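Local coordinates for DUF2235 domain-containing protein (Pseudomonas aeruginosa, PDB 4O5P) that probably hydrolyses phospholipids of target-cell membranes as a type VI secretion effector of the Tle1 family, with a catalytic domain of the alpha/beta-hydrolase class, at residues A[619-629]-A[677-685]; A[273-281]-A[406-417]. One frame throughout, in Å; residues are numbered along the deposited sequence.

Contact 1: residues A[619-629]-A[677-685]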
loop_
_atom_site.group_PDB
_atom_site.type_symbol
_atom_site.label_atom_id
_atom_site.label_comp_id
_atom_site.label_asym_id
_atom_site.label_seq_id
_atom_site.Cartn_x
_atom_site.Cartn_y
_atom_site.Cartn_z
ATOM N N GLU A 619 7.806 3.088 23.916
ATOM C CA GLU A 619 8.880 3.396 22.982
ATOM C C GLU A 619 10.236 3.064 23.619
ATOM O O GLU A 619 11.146 2.504 22.966
ATOM C CB GLU A 619 8.814 4.898 22.628
ATOM C CG GLU A 619 9.684 5.293 21.457
ATOM C CD GLU A 619 9.503 6.737 21.039
ATOM O OE1 GLU A 619 8.875 7.509 21.797
ATOM O OE2 GLU A 619 10.017 7.105 19.962
ATOM N N ALA A 620 10.367 3.419 24.898
ATOM C CA ALA A 620 11.576 3.091 25.661
ATOM C C ALA A 620 11.739 1.573 25.737
ATOM O O ALA A 620 12.818 1.037 25.475
ATOM C CB ALA A 620 11.525 3.708 27.080
ATOM N N GLU A 621 10.666 0.865 26.063
ATOM C CA GLU A 621 10.818 -0.578 26.198
ATOM C C GLU A 621 11.097 -1.252 24.854
ATOM O O GLU A 621 11.874 -2.203 24.798
ATOM C CB GLU A 621 9.642 -1.215 26.948
ATOM C CG GLU A 621 9.281 -2.649 26.524
ATOM C CD GLU A 621 10.351 -3.705 26.800
ATOM O OE1 GLU A 621 11.445 -3.385 27.326
ATOM O OE2 GLU A 621 10.091 -4.892 26.478
ATOM N N GLU A 622 10.511 -0.736 23.771
ATOM C CA GLU A 622 10.773 -1.298 22.458
ATOM C C GLU A 622 12.251 -1.130 22.140
ATOM O O GLU A 622 12.901 -2.072 21.671
ATOM C CB GLU A 622 9.898 -0.638 21.358
ATOM C CG GLU A 622 8.412 -1.066 21.383
ATOM C CD GLU A 622 7.618 -0.616 20.147
ATOM O OE1 GLU A 622 8.197 -0.027 19.205
ATOM O OE2 GLU A 622 6.393 -0.863 20.106
ATOM N N TYR A 623 12.764 0.081 22.370
ATOM C CA TYR A 623 14.180 0.349 22.125
ATOM C C TYR A 623 15.014 -0.675 22.869
ATOM O O TYR A 623 15.935 -1.270 22.305
ATOM C CB TYR A 623 14.582 1.763 22.576
ATOM C CG TYR A 623 16.084 2.007 22.514
ATOM C CD1 TYR A 623 16.929 1.561 23.539
ATOM C CD2 TYR A 623 16.658 2.696 21.453
ATOM C CE1 TYR A 623 18.288 1.757 23.489
ATOM C CE2 TYR A 623 18.035 2.914 21.401
ATOM C CZ TYR A 623 18.840 2.437 22.427
ATOM O OH TYR A 623 20.219 2.630 22.411
ATOM N N SER A 624 14.706 -0.869 24.150
ATOM C CA SER A 624 15.515 -1.773 24.952
ATOM C C SER A 624 15.422 -3.239 24.538
ATOM O O SER A 624 16.431 -3.942 24.505
ATOM C CB SER A 624 15.220 -1.591 26.449
ATOM O OG SER A 624 15.633 -0.292 26.873
ATOM N N GLN A 625 14.229 -3.714 24.228
ATOM C CA GLN A 625 14.090 -5.099 23.779
ATOM C C GLN A 625 14.844 -5.311 22.457
ATOM O O GLN A 625 15.528 -6.318 22.279
ATOM C CB GLN A 625 12.609 -5.461 23.636
ATOM C CG GLN A 625 12.325 -6.954 23.441
ATOM C CD GLN A 625 10.846 -7.257 23.552
ATOM O OE1 GLN A 625 10.314 -7.437 24.652
ATOM N NE2 GLN A 625 10.166 -7.283 22.415
ATOM N N ILE A 626 14.730 -4.356 21.538
ATOM C CA ILE A 626 15.416 -4.476 20.260
ATOM C C ILE A 626 16.937 -4.474 20.472
ATOM O O ILE A 626 17.652 -5.282 19.890
ATOM C CB ILE A 626 14.992 -3.364 19.287
ATOM C CG1 ILE A 626 13.555 -3.610 18.809
ATOM C CG2 ILE A 626 15.906 -3.320 18.048
ATOM C CD1 ILE A 626 12.927 -2.421 18.082
ATOM N N HIS A 627 17.413 -3.573 21.316
ATOM C CA HIS A 627 18.838 -3.489 21.603
ATOM C C HIS A 627 19.353 -4.803 22.191
ATOM O O HIS A 627 20.341 -5.359 21.708
ATOM C CB HIS A 627 19.099 -2.327 22.551
ATOM C CG HIS A 627 20.493 -1.800 22.491
ATOM N ND1 HIS A 627 21.553 -2.436 23.100
ATOM C CD2 HIS A 627 20.999 -0.679 21.923
ATOM C CE1 HIS A 627 22.654 -1.730 22.904
ATOM N NE2 HIS A 627 22.346 -0.660 22.195
ATOM N N ARG A 628 18.661 -5.314 23.206
ATOM C CA ARG A 628 19.041 -6.589 23.841
ATOM C C ARG A 628 18.962 -7.843 22.953
ATOM O O ARG A 628 19.960 -8.587 22.841
ATOM C CB ARG A 628 18.224 -6.807 25.121
ATOM C CG ARG A 628 18.375 -5.678 26.120
ATOM C CD ARG A 628 17.780 -6.054 27.468
ATOM N NE ARG A 628 16.987 -4.976 28.055
ATOM C CZ ARG A 628 17.503 -3.880 28.601
ATOM N NH1 ARG A 628 18.818 -3.704 28.624
ATOM N NH2 ARG A 628 16.709 -2.952 29.122
ATOM N N ASP A 629 17.784 -8.105 22.372
ATOM C CA ASP A 629 17.594 -9.216 21.422
ATOM C C ASP A 629 18.614 -9.118 20.285
ATOM O O ASP A 629 19.282 -10.099 19.941
ATOM C CB ASP A 629 16.197 -9.214 20.755
ATOM C CG ASP A 629 15.024 -9.406 21.728
ATOM O OD1 ASP A 629 15.210 -9.685 22.936
ATOM O OD2 ASP A 629 13.871 -9.265 21.247
ATOM N N PRO A 677 14.949 11.612 18.914
ATOM C CA PRO A 677 15.402 10.753 20.026
ATOM C C PRO A 677 16.151 9.532 19.512
ATOM O O PRO A 677 17.319 9.335 19.841
ATOM C CB PRO A 677 14.096 10.321 20.702
ATOM C CG PRO A 677 12.999 10.670 19.718
ATOM C CD PRO A 677 13.495 11.837 18.938
ATOM N N PHE A 678 15.468 8.707 18.730
ATOM C CA PHE A 678 16.142 7.695 17.935
ATOM C C PHE A 678 15.267 7.319 16.748
ATOM O O PHE A 678 14.077 7.660 16.719
ATOM C CB PHE A 678 16.535 6.479 18.775
ATOM C CG PHE A 678 15.466 6.005 19.721
ATOM C CD1 PHE A 678 14.373 5.297 19.265
ATOM C CD2 PHE A 678 15.595 6.221 21.086
ATOM C CE1 PHE A 678 13.405 4.849 20.143
ATOM C CE2 PHE A 678 14.642 5.768 21.966
ATOM C CZ PHE A 678 13.543 5.083 21.500
ATOM N N THR A 679 15.852 6.637 15.767
ATOM C CA THR A 679 15.181 6.394 14.481
ATOM C C THR A 679 14.259 5.182 14.514
ATOM O O THR A 679 14.175 4.500 15.530
ATOM C CB THR A 679 16.207 6.155 13.378
ATOM O OG1 THR A 679 16.946 4.955 13.665
ATOM C CG2 THR A 679 17.166 7.350 13.284
ATOM N N ASP A 680 13.579 4.912 13.399
ATOM C CA ASP A 680 12.678 3.766 13.317
ATOM C C ASP A 680 13.398 2.410 13.423
ATOM O O ASP A 680 12.759 1.377 13.611
ATOM C CB ASP A 680 11.836 3.837 12.029
ATOM C CG ASP A 680 10.862 5.005 12.036
ATOM O OD1 ASP A 680 10.492 5.439 13.152
ATOM O OD2 ASP A 680 10.478 5.489 10.942
ATOM N N TYR A 681 14.726 2.414 13.311
ATOM C CA TYR A 681 15.497 1.185 13.499
ATOM C C TYR A 681 15.244 0.597 14.878
ATOM O O TYR A 681 15.376 -0.611 15.091
ATOM C CB TYR A 681 16.998 1.465 13.355
ATOM C CG TYR A 681 17.512 1.633 11.933
ATOM C CD1 TYR A 681 17.120 0.776 10.921
ATOM C CD2 TYR A 681 18.410 2.646 11.622
ATOM C CE1 TYR A 681 17.611 0.923 9.624
ATOM C CE2 TYR A 681 18.905 2.802 10.337
ATOM C CZ TYR A 681 18.503 1.939 9.348
ATOM O OH TYR A 681 18.995 2.100 8.065
ATOM N N PHE A 682 14.915 1.458 15.832
ATOM C CA PHE A 682 14.748 0.994 17.189
ATOM C C PHE A 682 13.321 1.097 17.686
ATOM O O PHE A 682 13.084 1.222 18.882
ATOM C CB PHE A 682 15.757 1.675 18.113
ATOM C CG PHE A 682 17.133 1.102 17.983
ATOM C CD1 PHE A 682 18.022 1.600 17.045
ATOM C CD2 PHE A 682 17.509 0.001 18.759
ATOM C CE1 PHE A 682 19.286 1.043 16.905
ATOM C CE2 PHE A 682 18.767 -0.568 18.633
ATOM C CZ PHE A 682 19.671 -0.044 17.701
ATOM N N ARG A 683 12.379 1.000 16.755
ATOM C CA ARG A 683 10.966 0.812 17.079
ATOM C C ARG A 683 10.425 -0.389 16.303
ATOM O O ARG A 683 10.881 -0.680 15.181
ATOM C CB ARG A 683 10.154 2.036 16.675
ATOM C CG ARG A 683 10.401 3.266 17.528
ATOM C CD ARG A 683 9.700 4.487 16.939
ATOM N NE ARG A 683 10.321 5.689 17.459
ATOM C CZ ARG A 683 11.192 6.433 16.793
ATOM N NH1 ARG A 683 11.515 6.134 15.541
ATOM N NH2 ARG A 683 11.718 7.500 17.378
ATOM N N TYR A 684 9.457 -1.087 16.876
ATOM C CA TYR A 684 8.790 -2.124 16.102
ATOM C C TYR A 684 7.830 -1.466 15.131
ATOM O O TYR A 684 7.322 -0.360 15.386
ATOM C CB TYR A 684 8.064 -3.124 17.002
ATOM C CG TYR A 684 9.011 -3.925 17.860
ATOM C CD1 TYR A 684 9.988 -4.728 17.296
ATOM C CD2 TYR A 684 8.921 -3.875 19.240
ATOM C CE1 TYR A 684 10.855 -5.454 18.097
ATOM C CE2 TYR A 684 9.769 -4.575 20.025
ATOM C CZ TYR A 684 10.727 -5.363 19.462
ATOM O OH TYR A 684 11.551 -6.056 20.307
ATOM N N ARG A 685 7.614 -2.122 13.999
ATOM C CA ARG A 685 6.706 -1.608 12.985
ATOM C C ARG A 685 5.291 -1.612 13.555
ATOM O O ARG A 685 4.922 -2.527 14.303
ATOM C CB ARG A 685 6.775 -2.500 11.747
ATOM C CG ARG A 685 5.828 -2.117 10.622
ATOM C CD ARG A 685 5.886 -3.140 9.493
ATOM N NE ARG A 685 5.275 -2.597 8.286
ATOM C CZ ARG A 685 5.014 -3.298 7.189
ATOM N NH1 ARG A 685 5.309 -4.598 7.129
ATOM N NH2 ARG A 685 4.442 -2.691 6.161
HETATM O O HOH W 1 10.982 2.255 20.344
HETATM O O HOH W 2 13.324 -7.551 19.082
#

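Contact 2: residues A[273-281]-A[406-417]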
loop_
_atom_site.group_PDB
_atom_site.type_symbol
_atom_site.label_atom_id
_atom_site.label_comp_id
_atom_site.label_asym_id
_atom_site.label_seq_id
_atom_site.Cartn_x
_atom_site.Cartn_y
_atom_site.Cartn_z
ATOM N N SER A 273 -18.259 -13.345 -7.577
ATOM C CA SER A 273 -17.405 -13.741 -6.467
ATOM C C SER A 273 -15.978 -13.276 -6.711
ATOM O O SER A 273 -15.558 -13.137 -7.851
ATOM C CB SER A 273 -17.431 -15.260 -6.342
ATOM O OG SER A 273 -16.753 -15.857 -7.437
ATOM N N ILE A 274 -15.243 -13.024 -5.633
ATOM C CA ILE A 274 -13.796 -12.873 -5.725
ATOM C C ILE A 274 -13.179 -14.259 -5.510
ATOM O O ILE A 274 -13.091 -14.738 -4.388
ATOM C CB ILE A 274 -13.249 -11.848 -4.699
ATOM C CG1 ILE A 274 -13.722 -10.430 -5.058
ATOM C CG2 ILE A 274 -11.715 -11.902 -4.657
ATOM C CD1 ILE A 274 -13.349 -9.345 -4.025
ATOM N N GLU A 275 -12.793 -14.914 -6.598
ATOM C CA GLU A 275 -12.175 -16.241 -6.551
ATOM C C GLU A 275 -10.814 -16.196 -5.855
ATOM O O GLU A 275 -10.392 -17.189 -5.242
ATOM C CB GLU A 275 -11.975 -16.762 -7.973
ATOM C CG GLU A 275 -13.258 -17.036 -8.748
ATOM C CD GLU A 275 -14.123 -18.063 -8.065
ATOM O OE1 GLU A 275 -13.691 -19.229 -7.965
ATOM O OE2 GLU A 275 -15.226 -17.694 -7.595
ATOM N N PHE A 276 -10.127 -15.051 -5.953
ATOM C CA PHE A 276 -8.793 -14.926 -5.354
ATOM C C PHE A 276 -8.410 -13.469 -5.056
ATOM O O PHE A 276 -8.500 -12.603 -5.919
ATOM C CB PHE A 276 -7.736 -15.561 -6.270
ATOM C CG PHE A 276 -6.341 -15.589 -5.672
ATOM C CD1 PHE A 276 -5.945 -16.642 -4.845
ATOM C CD2 PHE A 276 -5.437 -14.564 -5.930
ATOM C CE1 PHE A 276 -4.660 -16.670 -4.286
ATOM C CE2 PHE A 276 -4.162 -14.575 -5.379
ATOM C CZ PHE A 276 -3.770 -15.629 -4.560
ATOM N N LEU A 277 -7.985 -13.214 -3.823
ATOM C CA LEU A 277 -7.507 -11.898 -3.431
ATOM C C LEU A 277 -6.049 -12.064 -2.970
ATOM O O LEU A 277 -5.780 -12.702 -1.942
ATOM C CB LEU A 277 -8.385 -11.350 -2.300
ATOM C CG LEU A 277 -8.116 -9.967 -1.713
ATOM C CD1 LEU A 277 -8.331 -8.883 -2.782
ATOM C CD2 LEU A 277 -9.042 -9.762 -0.520
ATOM N N GLY A 278 -5.109 -11.552 -3.758
ATOM C CA GLY A 278 -3.695 -11.718 -3.436
ATOM C C GLY A 278 -3.063 -10.398 -3.038
ATOM O O GLY A 278 -3.026 -9.461 -3.835
ATOM N N LEU A 279 -2.536 -10.339 -1.818
ATOM C CA LEU A 279 -2.050 -9.090 -1.248
ATOM C C LEU A 279 -0.587 -9.157 -0.793
ATOM O O LEU A 279 -0.152 -10.122 -0.157
ATOM C CB LEU A 279 -2.914 -8.688 -0.059
ATOM C CG LEU A 279 -4.422 -8.766 -0.233
ATOM C CD1 LEU A 279 -5.070 -8.612 1.136
ATOM C CD2 LEU A 279 -4.895 -7.705 -1.213
ATOM N N PHE A 280 0.174 -8.126 -1.141
ATOM C CA PHE A 280 1.553 -8.010 -0.694
ATOM C C PHE A 280 1.603 -6.854 0.300
ATOM O O PHE A 280 1.359 -5.703 -0.101
ATOM C CB PHE A 280 2.476 -7.654 -1.869
ATOM C CG PHE A 280 2.555 -8.701 -2.955
ATOM C CD1 PHE A 280 3.548 -9.679 -2.916
ATOM C CD2 PHE A 280 1.686 -8.674 -4.039
ATOM C CE1 PHE A 280 3.660 -10.624 -3.916
ATOM C CE2 PHE A 280 1.794 -9.621 -5.058
ATOM C CZ PHE A 280 2.780 -10.602 -4.996
ATOM N N ASP A 281 1.869 -7.159 1.574
ATOM C CA ASP A 281 2.236 -6.141 2.589
ATOM C C ASP A 281 1.338 -4.919 2.590
ATOM O O ASP A 281 1.775 -3.843 2.196
ATOM C CB ASP A 281 3.693 -5.693 2.385
ATOM C CG ASP A 281 4.368 -5.279 3.670
ATOM O OD1 ASP A 281 4.296 -6.045 4.649
ATOM O OD2 ASP A 281 4.982 -4.189 3.716
ATOM N N ALA A 406 8.391 -14.260 -3.316
ATOM C CA ALA A 406 6.996 -13.906 -3.067
ATOM C C ALA A 406 6.200 -13.892 -4.373
ATOM O O ALA A 406 5.074 -14.393 -4.425
ATOM C CB ALA A 406 6.903 -12.575 -2.369
ATOM N N LEU A 407 6.795 -13.349 -5.435
ATOM C CA LEU A 407 6.116 -13.296 -6.742
ATOM C C LEU A 407 5.709 -14.698 -7.185
ATOM O O LEU A 407 4.525 -14.967 -7.480
ATOM C CB LEU A 407 7.031 -12.661 -7.794
ATOM C CG LEU A 407 6.646 -12.831 -9.261
ATOM C CD1 LEU A 407 5.367 -12.056 -9.570
ATOM C CD2 LEU A 407 7.768 -12.352 -10.131
ATOM N N GLN A 408 6.674 -15.605 -7.191
ATOM C CA GLN A 408 6.362 -16.959 -7.625
ATOM C C GLN A 408 5.313 -17.561 -6.699
ATOM O O GLN A 408 4.358 -18.230 -7.151
ATOM C CB GLN A 408 7.626 -17.822 -7.692
ATOM C CG GLN A 408 8.484 -17.538 -8.922
ATOM C CD GLN A 408 9.405 -18.702 -9.293
ATOM O OE1 GLN A 408 9.376 -19.762 -8.664
ATOM N NE2 GLN A 408 10.232 -18.501 -10.324
ATOM N N HIS A 409 5.442 -17.263 -5.413
ATOM C CA HIS A 409 4.538 -17.874 -4.459
ATOM C C HIS A 409 3.130 -17.407 -4.818
ATOM O O HIS A 409 2.193 -18.224 -4.902
ATOM C CB HIS A 409 4.935 -17.508 -3.023
ATOM C CG HIS A 409 4.042 -18.084 -1.968
ATOM N ND1 HIS A 409 4.231 -17.842 -0.625
ATOM C CD2 HIS A 409 2.949 -18.885 -2.055
ATOM C CE1 HIS A 409 3.292 -18.462 0.069
ATOM N NE2 HIS A 409 2.497 -19.095 -0.776
HETATM N N MSE A 410 3.004 -16.109 -5.113
HETATM C CA MSE A 410 1.683 -15.538 -5.279
HETATM C C MSE A 410 1.126 -16.163 -6.534
HETATM O O MSE A 410 -0.044 -16.584 -6.576
HETATM C CB MSE A 410 1.738 -14.001 -5.399
HETATM C CG MSE A 410 0.343 -13.381 -5.466
HETATM SE SE MSE A 410 -0.611 -13.598 -3.774
HETATM C CE MSE A 410 0.172 -12.077 -2.866
ATOM N N TYR A 411 2.009 -16.309 -7.524
ATOM C CA TYR A 411 1.604 -16.862 -8.796
ATOM C C TYR A 411 0.984 -18.227 -8.550
ATOM O O TYR A 411 -0.139 -18.508 -9.006
ATOM C CB TYR A 411 2.815 -16.968 -9.724
ATOM C CG TYR A 411 2.523 -17.644 -11.033
ATOM C CD1 TYR A 411 2.088 -16.921 -12.133
ATOM C CD2 TYR A 411 2.696 -19.015 -11.172
ATOM C CE1 TYR A 411 1.830 -17.562 -13.347
ATOM C CE2 TYR A 411 2.442 -19.652 -12.357
ATOM C CZ TYR A 411 2.008 -18.936 -13.439
ATOM O OH TYR A 411 1.756 -19.615 -14.616
ATOM N N ALA A 412 1.681 -19.051 -7.765
ATOM C CA ALA A 412 1.259 -20.437 -7.606
ATOM C C ALA A 412 -0.101 -20.441 -6.940
ATOM O O ALA A 412 -1.013 -21.174 -7.369
ATOM C CB ALA A 412 2.274 -21.233 -6.790
ATOM N N GLU A 413 -0.263 -19.571 -5.938
ATOM C CA GLU A 413 -1.506 -19.543 -5.174
ATOM C C GLU A 413 -2.614 -19.181 -6.134
ATOM O O GLU A 413 -3.645 -19.858 -6.184
ATOM C CB GLU A 413 -1.442 -18.517 -4.027
ATOM C CG GLU A 413 -0.409 -18.860 -2.944
ATOM C CD GLU A 413 -0.940 -19.865 -1.956
ATOM O OE1 GLU A 413 -0.244 -20.112 -0.942
ATOM O OE2 GLU A 413 -2.064 -20.397 -2.182
ATOM N N ALA A 414 -2.350 -18.174 -6.965
ATOM C CA ALA A 414 -3.379 -17.655 -7.842
ATOM C C ALA A 414 -3.693 -18.743 -8.860
ATOM O O ALA A 414 -4.859 -18.993 -9.177
ATOM C CB ALA A 414 -2.915 -16.380 -8.513
ATOM N N PHE A 415 -2.656 -19.435 -9.321
ATOM C CA PHE A 415 -2.870 -20.448 -10.342
ATOM C C PHE A 415 -3.732 -21.569 -9.751
ATOM O O PHE A 415 -4.615 -22.122 -10.425
ATOM C CB PHE A 415 -1.530 -20.975 -10.870
ATOM C CG PHE A 415 -1.634 -21.670 -12.196
ATOM C CD1 PHE A 415 -1.526 -20.954 -13.380
ATOM C CD2 PHE A 415 -1.857 -23.043 -12.260
ATOM C CE1 PHE A 415 -1.623 -21.590 -14.611
ATOM C CE2 PHE A 415 -1.963 -23.689 -13.491
ATOM C CZ PHE A 415 -1.849 -22.960 -14.668
ATOM N N GLU A 416 -3.506 -21.860 -8.472
ATOM C CA GLU A 416 -4.217 -22.941 -7.814
ATOM C C GLU A 416 -5.669 -22.565 -7.676
ATOM O O GLU A 416 -6.545 -23.437 -7.659
ATOM C CB GLU A 416 -3.662 -23.176 -6.408
ATOM C CG GLU A 416 -3.093 -24.556 -6.139
ATOM C CD GLU A 416 -3.983 -25.690 -6.613
ATOM O OE1 GLU A 416 -3.896 -26.047 -7.806
ATOM O OE2 GLU A 416 -4.757 -26.231 -5.795
ATOM N N ALA A 417 -5.933 -21.263 -7.569
ATOM C CA ALA A 417 -7.290 -20.827 -7.262
ATOM C C ALA A 417 -8.093 -20.573 -8.528
ATOM O O ALA A 417 -9.258 -20.176 -8.467
ATOM C CB ALA A 417 -7.269 -19.593 -6.346
HETATM O O HOH W 3 -10.629 -19.688 -5.328
#

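Contact 1: residues A[619-629]-A[677-685]
Tyr684 lies along one flank of the helix 619-629, its ring resting on Ile626, with the side chain of Glu622 alongside CD2. CB of Tyr684 sits 3.8 Å from Glu622 OE1, the same oxygen that accepts the backbone N-H of Tyr684 at 2.9 Å from above the carboxylate plane. With CG anti to the carbonyl carbon (chi1 -66°), the ring runs obliquely toward the Asp629 end of the segment. CD2 then meets CG and CD of Glu622, while the opposite corner of the ring, CE1, comes to 3.3 Å from Ile626 CG1. Ile626 CD1 lies over the face of this ring, 3.8 Å from its centroid, as a CH-pi contact. At the tip, OH donates to a water that in turn donates to Asp629 OD2; this aspartate is also salt-bridged to Arg474 of helix 469-487.

Nearer the start of the helix segment, Arg683 grips Glu619 side-on. NE and NH2 both bond to the single oxygen OE2, NE at 2.9 Å, with the acceptor close to the guanidinium plane. NH1 forms a salt bridge to Asp680 OD1, though as a hydrogen bond it is weak, so one arginine links two acids, and Glu619 has a second salt-bridge partner, Arg722, through its other oxygen, OE1. Beside the salt bridge, Tyr623, Phe678 and Phe682 gather in an aromatic cluster. Tyr623 CD2 stands over the centre of the Phe678 ring, 3.6 Å above its plane, and the Tyr623 and Phe682 planes meet obliquely at 33°. A water donates to both Glu619 O and Phe682 O, joining the two backbones. The arrangement is an aromatic cluster flanked by a salt-bridge network, pinning an irregular loop to a helix in the Tle1-like C-terminal region.

Contact 2: residues A[273-281]-A[406-417]
Selenomethionine Met410 reaches from helix 403-416 to the strand 276-280 and meets both phenylalanines there. Its CG is anti to the backbone N (chi1 -176°), but the chain then bends at chi2 and chi3, which lays the selenium against the strand and turns the terminal methyl back over Phe280. CE lies 3.7 Å from the centroid of that ring, only 12° off the normal, a CH-pi contact, while CB of Met410 touches Phe280 CZ at 3.6 Å. The selenium approaches the Phe276 ring differently, at its edge and near its plane, 3.8 Å from CZ, a Met-aromatic contact made by the selenium, and rests 3.6 Å from CA of Gly278, where no side chain intervenes.

Phe276, extended with CG anti to its own nitrogen, projects to the end of the helix. Ala414 CA stands over the centre of its ring, 3.8 Å from the centroid, and CB of Glu413 and Ala417 close around CE1 and CD1. At Ala414 the ring thus lies directly against the helix backbone.

Strand and helix segments run nearly antiparallel, at 173°, with their axes 9.1 Å apart. This helix packs on one face of the central mixed sheet: Ala414 also touches Tyr234 of strand 225-236, Glu413 lies on Val332 of strand 331-336, and Met410 meets Leu95 of helix 91-97.

From the N terminus, the chain lays down strands 62-71, 111-116 and 225-236 before strand 270-280; 125 residues on, helix 403-416 returns to it, and contact 2 closes a loop that includes strands 331-336 and 370-375 of the same sheet. Contact 1 opens much later: helix 616-637 is met by the loop 677-685 after 48 residues. The two loops are therefore in series, neither nested nor crossing, and their centres lie 34 Å apart. They are nevertheless joined, because Arg685 NH2, at the end of contact 1, forms a salt bridge to Asp281 OD2 at the strand end of contact 2. Asp281 also bonds His379, consistent with a Ser-His-Asp triad, so the C-terminal region reaches the probable active site.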